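Local coordinates for protein farnesyl diphosphate phosphatase YisP (Bacillus subtilis subsp. subtilis, PDB 3WE9) that hydrolyses farnesyl diphosphate to farnesol and diphosphate, an isoprenoid phosphatase reaction involved in biofilm formation, at residues A[241-246]-A[260-265]; A[24-29]-A[161-166]. One frame throughout, in Å; residues are numbered along the deposited sequence.

Contact 1 (A[241-246]-A[260-265]); sequences HRAVLE and FALTET
L262 meets V244 and A243 by apolar contact, bridging the loop that leads into helix 264-271 and one flank of helix 228-250. Followed outward, its CB serves as a spacer, with L262 CB 5.1 Å from V244 CG2. At chi1 -57° CG stands opposite the carbonyl carbon, which turns the branch point in to the helix: CG lies 3.8 Å from V244 CG2. Beyond the fork the two methyls divide the work. CD1 stays with V244, 4.1 Å from its CG2, while CD2 goes to A243, 4.1 Å from its CB and equally close to its carbonyl carbon. The fork therefore spans two successive residues of the helix. Reducing L262 to an alanine would probably leave V244 CG2 and A243 CB without their apolar partner and open a gap under the loop. A polar tie lies alongside, from K247 NZ to A261 O. T263 then N-caps helix 264-271, and E266 OE2 bonds back to T263 N, consistent with a capping box. L262 also touches L240, a turn earlier on helix 228-250. V244 itself also packs on V162 of helix 145-165, and L245 meets W205 of helix 199-221.

Contact 2 (A[24-29]-A[161-166]); sequences EYAPAC and LVRFLS
R163 reaches from helix 145-165 to the bend between helices 6-25 and 27-33, and all close contacts across the interface fall on its terminal NH2. The van der Waals part is a methyl against the cation: A26 CB is 3.5 Å from R163 NH2, at the guanidinium edge and near its plane. Two polarisable groups share that edge. C29 SG is 3.9 Å from R163 NH2, and Y25 O stands 4.3 Å from R163 NH2, too long to count as a hydrogen bond. This edge-on approach is delivered by an arginine chain extended from CG to NE, with chi4 at -76° turning the guanidinium out of line with that chain. A triethylene glycol, probably from the crystallisation liquor, lies about 4 Å from the C29 side chain.

The hydrogen bonds lie within 161-166 and do not span the two segments. S166 OG donates to V162 O at 2.7 Å, with a C=O...donor angle of 136° and the donor 41° out of the carbonyl plane; S166 N bonds R163 O at 3.1 Å. These two bonds fold the serine back onto the preceding turn. The Y25 ring stacks with H52.

Only 93 Å² is buried, and the cationic group meets its partners without a bond. The chemistry is that of a van der Waals touch at the surface with, at most, weak electrostatic attraction to Y25 O, so the arginine is probably only loosely fixed by this segment.

How the contacts relate
Centred 9 Å apart, contacts 1 and 2 touch. Along the chain they are in series: contact 2 joins 24-29 to 161-166, and contact 1 follows with 241-246 and 260-265. They share no helix, but helix 145-165 packs against helix 228-250. V244 CG1 is 3.7 Å from V162 CG1 and 3.4 Å from S166 OG, while F260 N makes a probable hydrogen bond of 2.9 Å to S166 O. The loop before the last helix is thus tied to S166, within the all-helical phytoene/squalene synthase fold. A DXXXD sequence directly follows 161-166, an aspartate-rich motif of the kind that in relatives binds the magnesium ions holding the diphosphate, probably with a like role here.

Contact 1 (A[241-246]-A[260-265])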
ATOM      1  N   HIS A 241      -2.187   1.583  -9.124  1.00 16.53           N
ATOM      2  CA  HIS A 241      -1.915   0.193  -8.782  1.00 17.83           C
ATOM      3  C   HIS A 241      -2.459  -0.792  -9.800  1.00 18.22           C
ATOM      4  O   HIS A 241      -1.908  -1.877  -9.967  1.00 16.81           O
ATOM      5  CB  HIS A 241      -2.394  -0.072  -7.356  1.00 16.41           C
ATOM      6  CG  HIS A 241      -1.604   0.692  -6.344  1.00 14.49           C
ATOM      7  ND1 HIS A 241      -0.339   0.308  -5.952  1.00 17.20           N
ATOM      8  CD2 HIS A 241      -1.822   1.898  -5.767  1.00 12.24           C
ATOM      9  CE1 HIS A 241       0.189   1.242  -5.182  1.00 13.78           C
ATOM     10  NE2 HIS A 241      -0.690   2.220  -5.056  1.00 17.97           N
ATOM     11  N   ARG A 242      -3.524  -0.414 -10.501  1.00 20.31           N
ATOM     12  CA  ARG A 242      -4.030  -1.281 -11.557  1.00 20.39           C
ATOM     13  C   ARG A 242      -2.983  -1.241 -12.668  1.00 19.84           C
ATOM     14  O   ARG A 242      -2.647  -2.265 -13.267  1.00 20.35           O
ATOM     15  CB  ARG A 242      -5.369  -0.779 -12.109  1.00 22.57           C
ATOM     16  CG  ARG A 242      -6.577  -1.319 -11.375  1.00 28.48           C
ATOM     17  CD  ARG A 242      -7.854  -1.115 -12.176  1.00 32.55           C
ATOM     18  NE  ARG A 242      -9.006  -1.715 -11.510  1.00 37.32           N
ATOM     19  CZ  ARG A 242      -9.866  -1.047 -10.746  1.00 38.50           C
ATOM     20  NH1 ARG A 242      -9.711   0.258 -10.548  1.00 39.30           N
ATOM     21  NH2 ARG A 242     -10.884  -1.687 -10.183  1.00 34.66           N
ATOM     22  N   ALA A 243      -2.463  -0.044 -12.930  1.00 18.02           N
ATOM     23  CA  ALA A 243      -1.453   0.155 -13.964  1.00 18.46           C
ATOM     24  C   ALA A 243      -0.183  -0.637 -13.653  1.00 18.34           C
ATOM     25  O   ALA A 243       0.487  -1.130 -14.561  1.00 17.12           O
ATOM     26  CB  ALA A 243      -1.127   1.638 -14.101  1.00 19.30           C
ATOM     27  N   VAL A 244       0.158  -0.745 -12.372  1.00 16.39           N
ATOM     28  CA  VAL A 244       1.337  -1.501 -11.977  1.00 17.56           C
ATOM     29  C   VAL A 244       1.179  -2.965 -12.401  1.00 16.48           C
ATOM     30  O   VAL A 244       2.093  -3.561 -12.974  1.00 16.76           O
ATOM     31  CB  VAL A 244       1.564  -1.430 -10.443  1.00 17.76           C
ATOM     32  CG1 VAL A 244       2.659  -2.420 -10.025  1.00 19.73           C
ATOM     33  CG2 VAL A 244       1.975  -0.022 -10.043  1.00 19.38           C
ATOM     34  N   LEU A 245       0.012  -3.537 -12.118  1.00 16.04           N
ATOM     35  CA  LEU A 245      -0.265  -4.923 -12.483  1.00 16.28           C
ATOM     36  C   LEU A 245      -0.207  -5.101 -13.999  1.00 18.33           C
ATOM     37  O   LEU A 245       0.297  -6.109 -14.503  1.00 15.22           O
ATOM     38  CB  LEU A 245      -1.644  -5.343 -11.963  1.00 17.36           C
ATOM     39  CG  LEU A 245      -1.757  -5.424 -10.435  1.00 16.66           C
ATOM     40  CD1 LEU A 245      -3.199  -5.644 -10.027  1.00 17.63           C
ATOM     41  CD2 LEU A 245      -0.864  -6.550  -9.919  1.00 20.27           C
ATOM     42  N   GLU A 246      -0.724  -4.120 -14.733  1.00 19.00           N
ATOM     43  CA  GLU A 246      -0.699  -4.205 -16.191  1.00 21.58           C
ATOM     44  C   GLU A 246       0.737  -4.134 -16.722  1.00 19.79           C
ATOM     45  O   GLU A 246       1.091  -4.848 -17.663  1.00 20.12           O
ATOM     46  CB  GLU A 246      -1.555  -3.089 -16.798  1.00 23.99           C
ATOM     47  CG  GLU A 246      -3.033  -3.193 -16.440  1.00 30.95           C
ATOM     48  CD  GLU A 246      -3.726  -4.400 -17.073  1.00 37.51           C
ATOM     49  OE1 GLU A 246      -3.287  -5.552 -16.847  1.00 37.31           O
ATOM     50  OE2 GLU A 246      -4.723  -4.193 -17.804  1.00 41.55           O
ATOM     51  N   PHE A 260       9.179  -4.001 -10.176  1.00 27.35           N
ATOM     52  CA  PHE A 260       8.367  -3.142 -11.028  1.00 28.16           C
ATOM     53  C   PHE A 260       7.756  -1.941 -10.342  1.00 26.86           C
ATOM     54  O   PHE A 260       7.204  -2.049  -9.256  1.00 25.41           O
ATOM     55  CB  PHE A 260       7.261  -3.957 -11.692  1.00 29.82           C
ATOM     56  CG  PHE A 260       7.751  -4.826 -12.800  1.00 32.29           C
ATOM     57  CD1 PHE A 260       8.669  -5.839 -12.551  1.00 31.39           C
ATOM     58  CD2 PHE A 260       7.338  -4.599 -14.105  1.00 35.11           C
ATOM     59  CE1 PHE A 260       9.172  -6.617 -13.583  1.00 31.66           C
ATOM     60  CE2 PHE A 260       7.834  -5.369 -15.139  1.00 35.04           C
ATOM     61  CZ  PHE A 260       8.759  -6.383 -14.879  1.00 34.73           C
ATOM     62  N   ALA A 261       7.862  -0.792 -11.000  1.00 26.60           N
ATOM     63  CA  ALA A 261       7.309   0.456 -10.493  1.00 27.22           C
ATOM     64  C   ALA A 261       7.048   1.372 -11.683  1.00 28.29           C
ATOM     65  O   ALA A 261       7.716   1.267 -12.713  1.00 27.48           O
ATOM     66  CB  ALA A 261       8.289   1.113  -9.525  1.00 27.33           C
ATOM     67  N   LEU A 262       6.070   2.260 -11.547  1.00 27.32           N
ATOM     68  CA  LEU A 262       5.747   3.189 -12.624  1.00 28.73           C
ATOM     69  C   LEU A 262       6.787   4.305 -12.651  1.00 30.51           C
ATOM     70  O   LEU A 262       7.220   4.781 -11.599  1.00 30.83           O
ATOM     71  CB  LEU A 262       4.359   3.795 -12.410  1.00 26.99           C
ATOM     72  CG  LEU A 262       3.157   2.850 -12.289  1.00 25.89           C
ATOM     73  CD1 LEU A 262       1.927   3.662 -11.885  1.00 24.09           C
ATOM     74  CD2 LEU A 262       2.918   2.115 -13.609  1.00 23.22           C
ATOM     75  N   THR A 263       7.198   4.713 -13.850  1.00 30.91           N
ATOM     76  CA  THR A 263       8.174   5.794 -13.977  1.00 32.95           C
ATOM     77  C   THR A 263       7.420   7.111 -13.825  1.00 32.24           C
ATOM     78  O   THR A 263       6.191   7.126 -13.868  1.00 31.73           O
ATOM     79  CB  THR A 263       8.853   5.779 -15.360  1.00 31.70           C
ATOM     80  OG1 THR A 263       7.864   6.011 -16.372  1.00 31.54           O
ATOM     81  CG2 THR A 263       9.528   4.439 -15.609  1.00 32.55           C
ATOM     82  N   GLU A 264       8.147   8.211 -13.650  1.00 35.38           N
ATOM     83  CA  GLU A 264       7.505   9.517 -13.514  1.00 37.92           C
ATOM     84  C   GLU A 264       6.619   9.748 -14.733  1.00 36.94           C
ATOM     85  O   GLU A 264       5.476  10.193 -14.617  1.00 37.23           O
ATOM     86  CB  GLU A 264       8.546  10.640 -13.428  1.00 41.98           C
ATOM     87  CG  GLU A 264       9.542  10.515 -12.278  1.00 46.99           C
ATOM     88  CD  GLU A 264      10.375  11.775 -12.089  1.00 49.88           C
ATOM     89  OE1 GLU A 264      10.963  12.261 -13.079  1.00 51.15           O
ATOM     90  OE2 GLU A 264      10.444  12.279 -10.946  1.00 51.51           O
ATOM     91  N   THR A 265       7.159   9.432 -15.906  1.00 36.54           N
ATOM     92  CA  THR A 265       6.433   9.597 -17.158  1.00 35.21           C
ATOM     93  C   THR A 265       5.156   8.774 -17.141  1.00 34.47           C
ATOM     94  O   THR A 265       4.089   9.265 -17.511  1.00 34.40           O
ATOM     95  CB  THR A 265       7.294   9.159 -18.371  1.00 36.77           C
ATOM     96  OG1 THR A 265       8.487   9.952 -18.422  1.00 37.17           O
ATOM     97  CG2 THR A 265       6.524   9.346 -19.673  1.00 36.86           C
TER

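Contact 2 (A[24-29]-A[161-166])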
ATOM      1  N   GLU A  24      10.163   9.465  -1.426  1.00 42.67           N
ATOM      2  CA  GLU A  24      11.297   8.653  -1.842  1.00 46.03           C
ATOM      3  C   GLU A  24      10.989   7.163  -1.920  1.00 46.19           C
ATOM      4  O   GLU A  24      11.378   6.496  -2.880  1.00 47.21           O
ATOM      5  CB  GLU A  24      12.472   8.875  -0.888  1.00 47.87           C
ATOM      6  CG  GLU A  24      13.756   8.194  -1.327  1.00 51.31           C
ATOM      7  CD  GLU A  24      14.925   8.518  -0.419  1.00 53.76           C
ATOM      8  OE1 GLU A  24      15.174   9.720  -0.173  1.00 54.14           O
ATOM      9  OE2 GLU A  24      15.599   7.572   0.043  1.00 54.95           O
ATOM     10  N   TYR A  25      10.286   6.647  -0.917  1.00 45.19           N
ATOM     11  CA  TYR A  25       9.965   5.225  -0.871  1.00 45.54           C
ATOM     12  C   TYR A  25       8.597   4.810  -1.415  1.00 45.22           C
ATOM     13  O   TYR A  25       8.261   3.626  -1.418  1.00 45.99           O
ATOM     14  CB  TYR A  25      10.128   4.728   0.564  1.00 46.75           C
ATOM     15  CG  TYR A  25      11.542   4.886   1.078  1.00 49.99           C
ATOM     16  CD1 TYR A  25      12.584   4.133   0.537  1.00 51.05           C
ATOM     17  CD2 TYR A  25      11.844   5.801   2.086  1.00 50.49           C
ATOM     18  CE1 TYR A  25      13.896   4.288   0.986  1.00 52.55           C
ATOM     19  CE2 TYR A  25      13.152   5.966   2.543  1.00 52.40           C
ATOM     20  CZ  TYR A  25      14.172   5.206   1.987  1.00 52.81           C
ATOM     21  OH  TYR A  25      15.468   5.363   2.427  1.00 53.79           O
ATOM     22  N   ALA A  26       7.812   5.776  -1.877  1.00 44.23           N
ATOM     23  CA  ALA A  26       6.489   5.479  -2.426  1.00 42.94           C
ATOM     24  C   ALA A  26       6.033   6.629  -3.315  1.00 42.50           C
ATOM     25  O   ALA A  26       5.006   7.256  -3.061  1.00 42.65           O
ATOM     26  CB  ALA A  26       5.487   5.253  -1.297  1.00 42.19           C
ATOM     27  N   PRO A  27       6.798   6.914  -4.381  1.00 42.31           N
ATOM     28  CA  PRO A  27       6.509   7.990  -5.334  1.00 42.86           C
ATOM     29  C   PRO A  27       5.069   7.989  -5.843  1.00 42.47           C
ATOM     30  O   PRO A  27       4.447   9.042  -5.961  1.00 42.37           O
ATOM     31  CB  PRO A  27       7.514   7.735  -6.455  1.00 42.68           C
ATOM     32  CG  PRO A  27       8.665   7.113  -5.733  1.00 42.58           C
ATOM     33  CD  PRO A  27       7.975   6.141  -4.817  1.00 42.08           C
ATOM     34  N   ALA A  28       4.548   6.803  -6.148  1.00 42.36           N
ATOM     35  CA  ALA A  28       3.185   6.677  -6.649  1.00 41.24           C
ATOM     36  C   ALA A  28       2.163   7.127  -5.609  1.00 39.58           C
ATOM     37  O   ALA A  28       1.313   7.969  -5.898  1.00 39.71           O
ATOM     38  CB  ALA A  28       2.911   5.237  -7.063  1.00 39.81           C
ATOM     39  N   CYS A  29       2.242   6.559  -4.409  1.00 38.76           N
ATOM     40  CA  CYS A  29       1.321   6.921  -3.335  1.00 37.86           C
ATOM     41  C   CYS A  29       1.459   8.402  -2.999  1.00 35.82           C
ATOM     42  O   CYS A  29       0.461   9.094  -2.800  1.00 33.62           O
ATOM     43  CB  CYS A  29       1.594   6.081  -2.082  1.00 39.39           C
ATOM     44  SG  CYS A  29       1.143   4.327  -2.233  1.00 44.89           S
ATOM     45  N   LEU A 161      -0.904  -6.149  -1.659  1.00 13.12           N
ATOM     46  CA  LEU A 161      -0.833  -7.304  -2.549  1.00 13.02           C
ATOM     47  C   LEU A 161      -0.121  -6.918  -3.835  1.00 12.10           C
ATOM     48  O   LEU A 161       0.675  -7.691  -4.372  1.00 11.84           O
ATOM     49  CB  LEU A 161      -2.230  -7.833  -2.882  1.00 13.74           C
ATOM     50  CG  LEU A 161      -2.971  -8.575  -1.761  1.00 15.33           C
ATOM     51  CD1 LEU A 161      -4.351  -9.009  -2.264  1.00 13.98           C
ATOM     52  CD2 LEU A 161      -2.159  -9.783  -1.313  1.00 14.24           C
ATOM     53  N   VAL A 162      -0.395  -5.719  -4.335  1.00 13.36           N
ATOM     54  CA  VAL A 162       0.265  -5.285  -5.565  1.00 14.43           C
ATOM     55  C   VAL A 162       1.768  -5.146  -5.341  1.00 15.28           C
ATOM     56  O   VAL A 162       2.576  -5.570  -6.169  1.00 15.95           O
ATOM     57  CB  VAL A 162      -0.317  -3.954  -6.070  1.00 12.87           C
ATOM     58  CG1 VAL A 162       0.503  -3.438  -7.258  1.00 12.19           C
ATOM     59  CG2 VAL A 162      -1.759  -4.170  -6.503  1.00 13.92           C
ATOM     60  N   ARG A 163       2.146  -4.553  -4.216  1.00 16.14           N
ATOM     61  CA  ARG A 163       3.557  -4.402  -3.906  1.00 17.52           C
ATOM     62  C   ARG A 163       4.216  -5.775  -3.834  1.00 17.68           C
ATOM     63  O   ARG A 163       5.311  -5.977  -4.359  1.00 16.83           O
ATOM     64  CB  ARG A 163       3.729  -3.663  -2.576  1.00 19.97           C
ATOM     65  CG  ARG A 163       3.427  -2.178  -2.667  1.00 22.30           C
ATOM     66  CD  ARG A 163       3.408  -1.540  -1.293  1.00 28.70           C
ATOM     67  NE  ARG A 163       3.366  -0.084  -1.373  1.00 36.78           N
ATOM     68  CZ  ARG A 163       4.412   0.681  -1.675  1.00 39.50           C
ATOM     69  NH1 ARG A 163       5.591   0.127  -1.925  1.00 41.38           N
ATOM     70  NH2 ARG A 163       4.279   1.999  -1.726  1.00 42.82           N
ATOM     71  N   PHE A 164       3.540  -6.721  -3.185  1.00 16.73           N
ATOM     72  CA  PHE A 164       4.069  -8.073  -3.058  1.00 18.32           C
ATOM     73  C   PHE A 164       4.309  -8.698  -4.428  1.00 16.82           C
ATOM     74  O   PHE A 164       5.337  -9.326  -4.654  1.00 15.31           O
ATOM     75  CB  PHE A 164       3.106  -8.971  -2.269  1.00 23.89           C
ATOM     76  CG  PHE A 164       3.006  -8.635  -0.803  1.00 31.07           C
ATOM     77  CD1 PHE A 164       3.827  -7.660  -0.231  1.00 32.15           C
ATOM     78  CD2 PHE A 164       2.099  -9.313   0.012  1.00 33.11           C
ATOM     79  CE1 PHE A 164       3.750  -7.368   1.130  1.00 35.88           C
ATOM     80  CE2 PHE A 164       2.012  -9.030   1.380  1.00 36.08           C
ATOM     81  CZ  PHE A 164       2.839  -8.055   1.940  1.00 35.37           C
ATOM     82  N   LEU A 165       3.343  -8.526  -5.329  1.00 13.21           N
ATOM     83  CA  LEU A 165       3.418  -9.074  -6.683  1.00 13.39           C
ATOM     84  C   LEU A 165       4.402  -8.366  -7.621  1.00 13.77           C
ATOM     85  O   LEU A 165       4.701  -8.870  -8.706  1.00 13.53           O
ATOM     86  CB  LEU A 165       2.025  -9.038  -7.325  1.00 12.49           C
ATOM     87  CG  LEU A 165       0.954  -9.969  -6.731  1.00 16.20           C
ATOM     88  CD1 LEU A 165      -0.418  -9.632  -7.311  1.00 16.14           C
ATOM     89  CD2 LEU A 165       1.313 -11.414  -7.032  1.00 14.55           C
ATOM     90  N   SER A 166       4.893  -7.204  -7.203  1.00 14.73           N
ATOM     91  CA  SER A 166       5.811  -6.396  -8.012  1.00 16.33           C
ATOM     92  C   SER A 166       7.299  -6.703  -7.850  1.00 16.61           C
ATOM     93  O   SER A 166       8.127  -6.182  -8.602  1.00 17.52           O
ATOM     94  CB  SER A 166       5.606  -4.908  -7.691  1.00 17.01           C
ATOM     95  OG  SER A 166       4.276  -4.490  -7.939  1.00 20.40           O
TER